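Long-range contact in heterokaryon incompatibility protein S (Podospora anserina, PDB 2WVO), which controls heterokaryon incompatibility, triggering a lethal reaction when it meets the prion form [het-s] of an incompatible cell after vegetative fusion: residues 2-14 with 84-96. Numbering follows the deposited sequence.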
ATOM      1  N   SER A   2       8.223  -3.648  12.412  1.00 65.06           N
ATOM      2  CA  SER A   2       9.063  -4.527  11.521  1.00 64.88           C
ATOM      3  C   SER A   2       8.778  -6.042  11.634  1.00 64.14           C
ATOM      4  O   SER A   2       9.320  -6.836  10.843  1.00 64.31           O
ATOM      5  CB  SER A   2      10.550  -4.250  11.741  1.00 65.31           C
ATOM      6  OG  SER A   2      10.930  -4.528  13.085  1.00 66.94           O
ATOM      7  N   GLU A   3       7.936  -6.438  12.598  1.00 62.82           N
ATOM      8  CA  GLU A   3       7.555  -7.857  12.773  1.00 61.94           C
ATOM      9  C   GLU A   3       6.798  -8.499  11.596  1.00 59.71           C
ATOM     10  O   GLU A   3       7.133  -9.623  11.223  1.00 59.23           O
ATOM     11  CB  GLU A   3       6.779  -8.098  14.077  1.00 62.49           C
ATOM     12  CG  GLU A   3       7.558  -8.849  15.133  1.00 66.67           C
ATOM     13  CD  GLU A   3       7.436 -10.366  15.022  1.00 71.93           C
ATOM     14  OE1 GLU A   3       7.986 -10.950  14.053  1.00 73.96           O
ATOM     15  OE2 GLU A   3       6.815 -10.980  15.930  1.00 74.25           O
ATOM     16  N   PRO A   4       5.768  -7.807  11.035  1.00 57.83           N
ATOM     17  CA  PRO A   4       5.075  -8.368   9.860  1.00 56.64           C
ATOM     18  C   PRO A   4       6.031  -8.764   8.735  1.00 55.29           C
ATOM     19  O   PRO A   4       5.866  -9.835   8.159  1.00 54.58           O
ATOM     20  CB  PRO A   4       4.142  -7.228   9.419  1.00 56.29           C
ATOM     21  CG  PRO A   4       3.887  -6.458  10.666  1.00 56.83           C
ATOM     22  CD  PRO A   4       5.164  -6.523  11.451  1.00 57.54           C
ATOM     23  N   PHE A   5       7.020  -7.906   8.458  1.00 54.46           N
ATOM     24  CA  PHE A   5       8.099  -8.159   7.494  1.00 53.88           C
ATOM     25  C   PHE A   5       8.864  -9.468   7.773  1.00 53.97           C
ATOM     26  O   PHE A   5       9.110 -10.249   6.855  1.00 53.30           O
ATOM     27  CB  PHE A   5       9.071  -6.961   7.469  1.00 53.53           C
ATOM     28  CG  PHE A   5      10.064  -6.990   6.328  1.00 52.45           C
ATOM     29  CD1 PHE A   5       9.780  -6.346   5.124  1.00 51.52           C
ATOM     30  CD2 PHE A   5      11.285  -7.667   6.455  1.00 51.14           C
ATOM     31  CE1 PHE A   5      10.694  -6.366   4.064  1.00 51.40           C
ATOM     32  CE2 PHE A   5      12.198  -7.698   5.397  1.00 50.96           C
ATOM     33  CZ  PHE A   5      11.906  -7.044   4.206  1.00 51.17           C
ATOM     34  N   GLU A   6       9.234  -9.690   9.034  1.00 54.56           N
ATOM     35  CA  GLU A   6       9.934 -10.913   9.457  1.00 55.96           C
ATOM     36  C   GLU A   6       9.118 -12.170   9.165  1.00 54.69           C
ATOM     37  O   GLU A   6       9.638 -13.154   8.648  1.00 54.44           O
ATOM     38  CB  GLU A   6      10.221 -10.893  10.963  1.00 56.00           C
ATOM     39  CG  GLU A   6      11.317  -9.979  11.446  1.00 58.32           C
ATOM     40  CD  GLU A   6      11.474 -10.096  12.961  1.00 59.55           C
ATOM     41  OE1 GLU A   6      11.905 -11.190  13.433  1.00 62.56           O
ATOM     42  OE2 GLU A   6      11.130  -9.112  13.676  1.00 63.43           O
ATOM     43  N   ILE A   7       7.841 -12.124   9.533  1.00 54.33           N
ATOM     44  CA  ILE A   7       6.880 -13.207   9.262  1.00 53.99           C
ATOM     45  C   ILE A   7       6.796 -13.558   7.772  1.00 53.65           C
ATOM     46  O   ILE A   7       6.916 -14.736   7.407  1.00 53.62           O
ATOM     47  CB  ILE A   7       5.479 -12.865   9.830  1.00 54.03           C
ATOM     48  CG1 ILE A   7       5.553 -12.807  11.361  1.00 54.62           C
ATOM     49  CG2 ILE A   7       4.406 -13.868   9.340  1.00 53.12           C
ATOM     50  CD1 ILE A   7       4.754 -11.667  11.955  1.00 55.94           C
ATOM     51  N   VAL A   8       6.627 -12.541   6.922  1.00 53.13           N
ATOM     52  CA  VAL A   8       6.602 -12.744   5.463  1.00 53.19           C
ATOM     53  C   VAL A   8       7.930 -13.310   4.916  1.00 53.19           C
ATOM     54  O   VAL A   8       7.931 -14.073   3.940  1.00 53.12           O
ATOM     55  CB  VAL A   8       6.228 -11.446   4.699  1.00 53.25           C
ATOM     56  CG1 VAL A   8       6.250 -11.670   3.175  1.00 53.21           C
ATOM     57  CG2 VAL A   8       4.862 -10.931   5.143  1.00 52.97           C
ATOM     58  N   ALA A   9       9.044 -12.929   5.550  1.00 52.94           N
ATOM     59  CA  ALA A   9      10.373 -13.436   5.201  1.00 52.75           C
ATOM     60  C   ALA A   9      10.580 -14.919   5.561  1.00 52.73           C
ATOM     61  O   ALA A   9      11.537 -15.537   5.090  1.00 53.12           O
ATOM     62  CB  ALA A   9      11.467 -12.573   5.856  1.00 52.76           C
ATOM     63  N   GLY A  10       9.686 -15.486   6.376  1.00 52.16           N
ATOM     64  CA  GLY A  10       9.815 -16.879   6.841  1.00 51.48           C
ATOM     65  C   GLY A  10       9.323 -17.946   5.872  1.00 51.09           C
ATOM     66  O   GLY A  10       9.276 -17.722   4.658  1.00 51.18           O
ATOM     67  N   ALA A  11       8.945 -19.108   6.413  1.00 50.66           N
ATOM     68  CA  ALA A  11       8.552 -20.273   5.590  1.00 49.72           C
ATOM     69  C   ALA A  11       7.178 -20.841   5.979  1.00 48.93           C
ATOM     70  O   ALA A  11       6.942 -22.056   5.912  1.00 49.30           O
ATOM     71  CB  ALA A  11       9.646 -21.373   5.658  1.00 49.76           C
ATOM     72  N   LEU A  12       6.271 -19.955   6.387  1.00 47.88           N
ATOM     73  CA  LEU A  12       4.910 -20.343   6.761  1.00 46.28           C
ATOM     74  C   LEU A  12       4.033 -20.738   5.561  1.00 45.25           C
ATOM     75  O   LEU A  12       4.290 -20.327   4.426  1.00 44.56           O
ATOM     76  CB  LEU A  12       4.246 -19.221   7.565  1.00 46.30           C
ATOM     77  CG  LEU A  12       4.958 -18.822   8.856  1.00 46.59           C
ATOM     78  CD1 LEU A  12       4.220 -17.690   9.560  1.00 45.19           C
ATOM     79  CD2 LEU A  12       5.152 -20.042   9.791  1.00 46.16           C
ATOM     80  N   GLY A  13       3.015 -21.559   5.821  1.00 44.21           N
ATOM     81  CA  GLY A  13       1.959 -21.800   4.837  1.00 43.68           C
ATOM     82  C   GLY A  13       0.888 -20.731   4.998  1.00 42.84           C
ATOM     83  O   GLY A  13       1.027 -19.850   5.840  1.00 42.77           O
ATOM     84  N   VAL A  14      -0.175 -20.802   4.195  1.00 42.77           N
ATOM     85  CA  VAL A  14      -1.322 -19.876   4.314  1.00 41.69           C
ATOM     86  C   VAL A  14      -1.826 -19.748   5.755  1.00 41.78           C
ATOM     87  O   VAL A  14      -2.018 -18.632   6.248  1.00 41.89           O
ATOM     88  CB  VAL A  14      -2.513 -20.270   3.383  1.00 42.22           C
ATOM     89  CG1 VAL A  14      -3.659 -19.264   3.502  1.00 40.28           C
ATOM     90  CG2 VAL A  14      -2.070 -20.395   1.922  1.00 41.09           C
ATOM     91  N   VAL A  84      -2.638 -12.883   1.751  1.00 40.75           N
ATOM     92  CA  VAL A  84      -2.369 -12.868   3.185  1.00 40.79           C
ATOM     93  C   VAL A  84      -0.961 -12.281   3.465  1.00 40.97           C
ATOM     94  O   VAL A  84      -0.743 -11.559   4.445  1.00 40.38           O
ATOM     95  CB  VAL A  84      -2.690 -14.317   3.726  1.00 41.71           C
ATOM     96  CG1 VAL A  84      -1.571 -14.956   4.452  1.00 41.03           C
ATOM     97  CG2 VAL A  84      -4.063 -14.391   4.443  1.00 41.00           C
ATOM     98  N   GLU A  85      -0.017 -12.546   2.561  1.00 40.77           N
ATOM     99  CA  GLU A  85       1.276 -11.859   2.573  1.00 40.18           C
ATOM    100  C   GLU A  85       1.121 -10.345   2.330  1.00 40.38           C
ATOM    101  O   GLU A  85       1.782  -9.540   2.988  1.00 40.27           O
ATOM    102  CB  GLU A  85       2.218 -12.473   1.530  1.00 39.71           C
ATOM    103  CG  GLU A  85       2.808 -13.786   1.971  1.00 40.46           C
ATOM    104  CD  GLU A  85       3.534 -14.528   0.866  1.00 43.12           C
ATOM    105  OE1 GLU A  85       4.293 -15.465   1.191  1.00 44.64           O
ATOM    106  OE2 GLU A  85       3.355 -14.192  -0.325  1.00 44.99           O
ATOM    107  N   GLU A  86       0.245  -9.972   1.390  1.00 40.81           N
ATOM    108  CA  GLU A  86      -0.038  -8.558   1.106  1.00 41.30           C
ATOM    109  C   GLU A  86      -0.666  -7.837   2.315  1.00 40.96           C
ATOM    110  O   GLU A  86      -0.323  -6.696   2.597  1.00 41.10           O
ATOM    111  CB  GLU A  86      -0.818  -8.346  -0.241  1.00 41.34           C
ATOM    112  CG  GLU A  86      -0.260  -7.081  -1.044  1.00 41.45           C
ATOM    113  CD  GLU A  86      -0.704  -6.952  -2.499  1.00 42.58           C
ATOM    114  OE1 GLU A  86      -0.878  -5.805  -3.003  1.00 50.13           O
ATOM    115  OE2 GLU A  86      -0.863  -7.966  -3.183  1.00 43.43           O
ATOM    116  N   ILE A  87      -1.546  -8.517   3.046  1.00 41.05           N
ATOM    117  CA  ILE A  87      -2.126  -7.967   4.271  1.00 41.11           C
ATOM    118  C   ILE A  87      -1.059  -7.665   5.339  1.00 41.48           C
ATOM    119  O   ILE A  87      -1.106  -6.620   6.005  1.00 41.59           O
ATOM    120  CB  ILE A  87      -3.231  -8.887   4.857  1.00 41.24           C
ATOM    121  CG1 ILE A  87      -4.457  -8.899   3.941  1.00 40.34           C
ATOM    122  CG2 ILE A  87      -3.624  -8.463   6.282  1.00 40.64           C
ATOM    123  CD1 ILE A  87      -5.500  -9.960   4.303  1.00 40.76           C
ATOM    124  N   LEU A  88      -0.100  -8.573   5.480  1.00 41.04           N
ATOM    125  CA  LEU A  88       1.012  -8.394   6.406  1.00 41.37           C
ATOM    126  C   LEU A  88       1.911  -7.203   6.015  1.00 41.27           C
ATOM    127  O   LEU A  88       2.362  -6.441   6.881  1.00 41.55           O
ATOM    128  CB  LEU A  88       1.823  -9.689   6.456  1.00 40.89           C
ATOM    129  CG  LEU A  88       1.867 -10.697   7.621  1.00 41.74           C
ATOM    130  CD1 LEU A  88       1.026 -10.405   8.860  1.00 39.19           C
ATOM    131  CD2 LEU A  88       1.671 -12.118   7.125  1.00 37.46           C
ATOM    132  N   LEU A  89       2.167  -7.062   4.715  1.00 41.20           N
ATOM    133  CA  LEU A  89       2.920  -5.940   4.149  1.00 41.78           C
ATOM    134  C   LEU A  89       2.241  -4.598   4.381  1.00 41.56           C
ATOM    135  O   LEU A  89       2.895  -3.568   4.548  1.00 41.68           O
ATOM    136  CB  LEU A  89       3.148  -6.171   2.653  1.00 41.98           C
ATOM    137  CG  LEU A  89       4.512  -6.723   2.182  1.00 43.37           C
ATOM    138  CD1 LEU A  89       5.322  -7.460   3.241  1.00 43.80           C
ATOM    139  CD2 LEU A  89       4.351  -7.577   0.939  1.00 44.12           C
ATOM    140  N   LEU A  90       0.921  -4.642   4.406  1.00 41.73           N
ATOM    141  CA  LEU A  90       0.063  -3.513   4.734  1.00 42.22           C
ATOM    142  C   LEU A  90       0.242  -3.048   6.187  1.00 41.61           C
ATOM    143  O   LEU A  90       0.308  -1.852   6.466  1.00 41.51           O
ATOM    144  CB  LEU A  90      -1.377  -3.962   4.475  1.00 42.59           C
ATOM    145  CG  LEU A  90      -2.608  -3.093   4.434  1.00 44.28           C
ATOM    146  CD1 LEU A  90      -2.475  -2.017   3.335  1.00 47.25           C
ATOM    147  CD2 LEU A  90      -3.828  -3.989   4.175  1.00 42.61           C
ATOM    148  N   PHE A  91       0.315  -3.997   7.113  1.00 41.28           N
ATOM    149  CA  PHE A  91       0.605  -3.678   8.511  1.00 41.75           C
ATOM    150  C   PHE A  91       2.040  -3.180   8.698  1.00 41.63           C
ATOM    151  O   PHE A  91       2.287  -2.287   9.489  1.00 42.27           O
ATOM    152  CB  PHE A  91       0.335  -4.892   9.417  1.00 41.68           C
ATOM    153  CG  PHE A  91      -1.112  -5.042   9.818  1.00 42.36           C
ATOM    154  CD1 PHE A  91      -1.929  -5.981   9.198  1.00 41.29           C
ATOM    155  CD2 PHE A  91      -1.662  -4.233  10.816  1.00 42.26           C
ATOM    156  CE1 PHE A  91      -3.270  -6.124   9.575  1.00 41.95           C
ATOM    157  CE2 PHE A  91      -2.996  -4.372  11.190  1.00 40.80           C
ATOM    158  CZ  PHE A  91      -3.801  -5.319  10.565  1.00 41.19           C
ATOM    159  N   GLU A  92       2.978  -3.773   7.969  1.00 41.65           N
ATOM    160  CA  GLU A  92       4.368  -3.369   8.010  1.00 42.25           C
ATOM    161  C   GLU A  92       4.515  -1.885   7.629  1.00 42.10           C
ATOM    162  O   GLU A  92       5.178  -1.098   8.323  1.00 42.14           O
ATOM    163  CB  GLU A  92       5.195  -4.266   7.072  1.00 42.06           C
ATOM    164  CG  GLU A  92       6.683  -3.853   6.917  1.00 44.88           C
ATOM    165  CD  GLU A  92       7.490  -3.932   8.224  1.00 47.86           C
ATOM    166  OE1 GLU A  92       7.068  -4.647   9.169  1.00 47.67           O
ATOM    167  OE2 GLU A  92       8.572  -3.295   8.291  1.00 49.76           O
ATOM    168  N   SER A  93       3.887  -1.529   6.517  1.00 41.99           N
ATOM    169  CA  SER A  93       3.922  -0.179   5.965  1.00 42.20           C
ATOM    170  C   SER A  93       3.184   0.843   6.851  1.00 41.68           C
ATOM    171  O   SER A  93       3.634   1.975   7.007  1.00 42.54           O
ATOM    172  CB  SER A  93       3.393  -0.224   4.524  1.00 42.00           C
ATOM    173  OG  SER A  93       2.706   0.961   4.204  1.00 45.62           O
ATOM    174  N   ALA A  94       2.078   0.437   7.465  1.00 41.67           N
ATOM    175  CA  ALA A  94       1.394   1.279   8.442  1.00 41.43           C
ATOM    176  C   ALA A  94       2.262   1.539   9.677  1.00 41.64           C
ATOM    177  O   ALA A  94       2.263   2.642  10.205  1.00 41.27           O
ATOM    178  CB  ALA A  94       0.039   0.659   8.847  1.00 41.49           C
ATOM    179  N   GLN A  95       2.992   0.523  10.138  1.00 41.54           N
ATOM    180  CA  GLN A  95       3.940   0.699  11.247  1.00 42.40           C
ATOM    181  C   GLN A  95       5.077   1.674  10.908  1.00 41.42           C
ATOM    182  O   GLN A  95       5.484   2.458  11.738  1.00 41.12           O
ATOM    183  CB  GLN A  95       4.501  -0.649  11.714  1.00 42.19           C
ATOM    184  CG  GLN A  95       3.503  -1.432  12.545  1.00 44.71           C
ATOM    185  CD  GLN A  95       3.909  -2.883  12.824  1.00 44.43           C
ATOM    186  OE1 GLN A  95       3.144  -3.800  12.552  1.00 48.30           O
ATOM    187  NE2 GLN A  95       5.085  -3.083  13.393  1.00 46.52           N
ATOM    188  N   LYS A  96       5.563   1.617   9.673  1.00 41.81           N
ATOM    189  CA  LYS A  96       6.582   2.535   9.167  1.00 41.23           C
ATOM    190  C   LYS A  96       6.096   3.984   9.175  1.00 41.40           C
ATOM    191  O   LYS A  96       6.799   4.872   9.637  1.00 41.46           O
ATOM    192  CB  LYS A  96       6.962   2.143   7.741  1.00 41.16           C
ATOM    193  CG  LYS A  96       7.723   0.835   7.629  1.00 41.08           C
ATOM    194  CD  LYS A  96       8.151   0.643   6.197  1.00 39.85           C
ATOM    195  CE  LYS A  96       9.505  -0.010   6.118  1.00 40.94           C
ATOM    196  NZ  LYS A  96      10.605   0.832   6.594  1.00 37.99           N
TER
HETATM  197  O   HOH W   1       5.845 -16.041   3.602  1.00 41.81           O
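P4 plugs into the surface of helix 84-96 as a knob among L88, F91, E92 and Q95. Its CB rests on the backbone, 3.2 Å from the carbonyl O of L88. Its CG faces CB of F91 at 4.1 Å.

E92 closes one side of this socket. Its CG lies anti to the backbone N (chi1 174°), and the chain then bends at chi2, which brings the carboxylate to the start of helix 3-9. There OE1 accepts a weak hydrogen bond from F5 N, 3.3 Å long. The aliphatic part of E92 is used as well: CG lies at the edge of the F5 ring, near its plane. The carboxylate carbon CD is 3.5 Å from F5 CB.

This is a roughly antiparallel pair of helices in the mainly helical HeLo domain. The two short axes approach to 8.1 Å at -152°. The N-terminal helix thus lies along the long helix 75-104, at the dimer interface, where F5 stacks on F5 of the second subunit.

One turn after P4, V8 lays its CG2 branch against L88 and L89. CG2 is 3.5 Å from CB of L88 and 4.0 Å from CD1 of L89. I7 adds its CG2 against CD2 of L88. A water lies within hydrogen-bonding distance of V8 O and E85 OE1. E85 also forms salt bridges outside this pair, through OE1 to K81 of the same chain and through OE2 to K96 of the second subunit.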